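Local coordinates for L-isoleucine-4-hydroxylase (Bacillus thuringiensis, PDB 6LNH), which catalyses the iron- and 2-oxoglutarate-dependent hydroxylation of L-isoleucine to (4S)-4-hydroxy-L-isoleucine, at the interface of chains A and B. Coordinates in Å, arbitrary orientation; residue numbers count along the deposited sequence, not the author numbering. Chains: chain A/B, L-isoleucine-4-hydroxylase.

The interface of chains A and B. Residues chain A 168, 194, 199-202; chain B 163, 167, 227.
B:Ile167 points CG1 anti to its backbone N (chi1 -167°), and A:Ile202 sets its own CG1 anti to the carbonyl carbon (chi1 -57°); these two branches bring the isoleucines together across the boundary. The two side chains cross obliquely, with CD1 of B:Ile167 3.4 Å from CG1 of A:Ile202 and also touching its terminal CD1. A beta-branched residue suits this place because its arms can serve different neighbours. CG1 of B:Ile167 lies 3.7 Å from CZ2 of A:Trp168, and the CG2 methyl of B:Ile167 rests beside the carbonyl O of A:Pro199. The side chains of B:Ile167 and A:Trp168 cross at about a right angle, the indole offering the carbon rim of its benzo ring rather than a face.

One face of the B:Phe163 ring lies under the peptide N-H of A:Ile202, which points at it, the peptide standing edge-on. The backbone N of A:Ile202 sits 3.5 Å above the ring plane, over its centre, whereas the carbonyl carbon of A:Glu201 lies toward the rim. A flat aromatic suits this place because its electron-rich face can receive an N-H while its rim packs on carbon. Farther round the ring, CZ is 3.6 Å from CB of A:Glu201, so this acidic residue contributes the aliphatic root of its side chain.

B:Pro227 brings a compact, rigid ring, whose CG packs between A:Ile202 and A:Leu194, 4.0 Å from CG1 of the former and equally near CD2 of the latter. The patch is held by apolar packing and shape rather than by polar pairing. A:Trp168 lies close in sequence to the iron ligands A:His170 and A:Asp172, but the structure alone does not show an effect on catalysis. The patch and its two-fold twin would help hold two subunits together if the deposited tetramer is the biological one.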
loop_
_atom_site.group_PDB
_atom_site.type_symbol
_atom_site.label_atom_id
_atom_site.label_comp_id
_atom_site.label_asym_id
_atom_site.label_seq_id
_atom_site.Cartn_x
_atom_site.Cartn_y
_atom_site.Cartn_z
ATOM N N TRP A 168 -3.831 3.381 -24.155
ATOM C CA TRP A 168 -4.163 1.989 -23.864
ATOM C C TRP A 168 -3.094 1.093 -24.493
ATOM O O TRP A 168 -1.957 1.517 -24.740
ATOM C CB TRP A 168 -5.598 1.711 -24.340
ATOM C CG TRP A 168 -6.149 0.332 -24.046
ATOM C CD1 TRP A 168 -6.755 -0.502 -24.941
ATOM C CD2 TRP A 168 -6.141 -0.370 -22.791
ATOM N NE1 TRP A 168 -7.126 -1.672 -24.329
ATOM C CE2 TRP A 168 -6.760 -1.618 -23.010
ATOM C CE3 TRP A 168 -5.670 -0.067 -21.508
ATOM C CZ2 TRP A 168 -6.924 -2.561 -21.996
ATOM C CZ3 TRP A 168 -5.835 -1.008 -20.500
ATOM C CH2 TRP A 168 -6.456 -2.239 -20.751
ATOM N N LEU A 194 0.879 -3.483 -18.099
ATOM C CA LEU A 194 0.100 -4.590 -18.634
ATOM C C LEU A 194 0.817 -5.210 -19.827
ATOM O O LEU A 194 1.426 -4.502 -20.633
ATOM C CB LEU A 194 -1.293 -4.115 -19.056
ATOM C CG LEU A 194 -2.026 -3.256 -18.022
ATOM C CD1 LEU A 194 -3.284 -2.654 -18.620
ATOM C CD2 LEU A 194 -2.358 -4.077 -16.788
ATOM N N PRO A 199 -5.233 -7.376 -28.201
ATOM C CA PRO A 199 -5.933 -6.280 -27.501
ATOM C C PRO A 199 -7.177 -6.702 -26.725
ATOM O O PRO A 199 -7.828 -5.872 -26.072
ATOM C CB PRO A 199 -6.259 -5.310 -28.637
ATOM C CG PRO A 199 -5.194 -5.604 -29.690
ATOM C CD PRO A 199 -5.100 -7.099 -29.645
ATOM N N ARG A 200 -7.485 -7.997 -26.787
ATOM C CA ARG A 200 -8.694 -8.513 -26.102
ATOM C C ARG A 200 -8.312 -9.263 -24.824
ATOM O O ARG A 200 -9.234 -9.798 -24.190
ATOM C CB ARG A 200 -9.508 -9.402 -27.046
ATOM C CG ARG A 200 -8.797 -9.739 -28.349
ATOM C CD ARG A 200 -9.576 -9.320 -29.580
ATOM N NE ARG A 200 -8.709 -9.086 -30.726
ATOM C CZ ARG A 200 -7.975 -10.021 -31.318
ATOM N NH1 ARG A 200 -8.002 -11.266 -30.874
ATOM N NH2 ARG A 200 -7.216 -9.708 -32.354
ATOM N N GLU A 201 -7.029 -9.312 -24.442
ATOM C CA GLU A 201 -6.785 -10.036 -23.234
ATOM C C GLU A 201 -5.616 -9.402 -22.523
ATOM O O GLU A 201 -4.748 -8.775 -23.132
ATOM C CB GLU A 201 -6.540 -11.508 -23.546
ATOM C CG GLU A 201 -5.495 -11.710 -24.617
ATOM C CD GLU A 201 -5.009 -13.141 -24.696
ATOM O OE1 GLU A 201 -5.456 -13.970 -23.879
ATOM O OE2 GLU A 201 -4.171 -13.440 -25.573
ATOM N N ILE A 202 -5.640 -9.535 -21.210
ATOM C CA ILE A 202 -4.523 -9.153 -20.367
ATOM C C ILE A 202 -3.879 -10.444 -19.895
ATOM O O ILE A 202 -4.550 -11.291 -19.292
ATOM C CB ILE A 202 -4.975 -8.282 -19.190
ATOM C CG1 ILE A 202 -5.695 -7.034 -19.714
ATOM C CG2 ILE A 202 -3.791 -7.923 -18.339
ATOM C CD1 ILE A 202 -4.816 -6.109 -20.535
ATOM N N PHE B 163 -9.661 -9.550 -16.129
ATOM C CA PHE B 163 -10.072 -8.410 -16.926
ATOM C C PHE B 163 -11.504 -8.518 -17.398
ATOM O O PHE B 163 -12.042 -9.576 -17.449
ATOM C CB PHE B 163 -9.133 -8.239 -18.127
ATOM C CG PHE B 163 -8.909 -9.433 -18.990
ATOM C CD1 PHE B 163 -8.093 -10.468 -18.568
ATOM C CD2 PHE B 163 -9.528 -9.526 -20.228
ATOM C CE1 PHE B 163 -7.898 -11.597 -19.370
ATOM C CE2 PHE B 163 -9.336 -10.652 -21.022
ATOM C CZ PHE B 163 -8.524 -11.679 -20.601
ATOM N N ILE B 167 -12.813 -4.453 -22.151
ATOM C CA ILE B 167 -11.548 -4.353 -21.366
ATOM C C ILE B 167 -11.172 -2.892 -21.079
ATOM O O ILE B 167 -10.593 -2.648 -20.013
ATOM C CB ILE B 167 -10.434 -5.134 -22.095
ATOM C CG1 ILE B 167 -9.196 -5.349 -21.224
ATOM C CG2 ILE B 167 -10.087 -4.496 -23.433
ATOM C CD1 ILE B 167 -8.222 -6.341 -21.806
ATOM N N PRO B 227 -7.387 -3.577 -14.869
ATOM C CA PRO B 227 -7.271 -5.010 -14.564
ATOM C C PRO B 227 -6.807 -5.257 -13.135
ATOM O O PRO B 227 -6.163 -4.412 -12.511
ATOM C CB PRO B 227 -6.240 -5.508 -15.582
ATOM C CG PRO B 227 -6.362 -4.545 -16.714
ATOM C CD PRO B 227 -6.612 -3.217 -16.067
#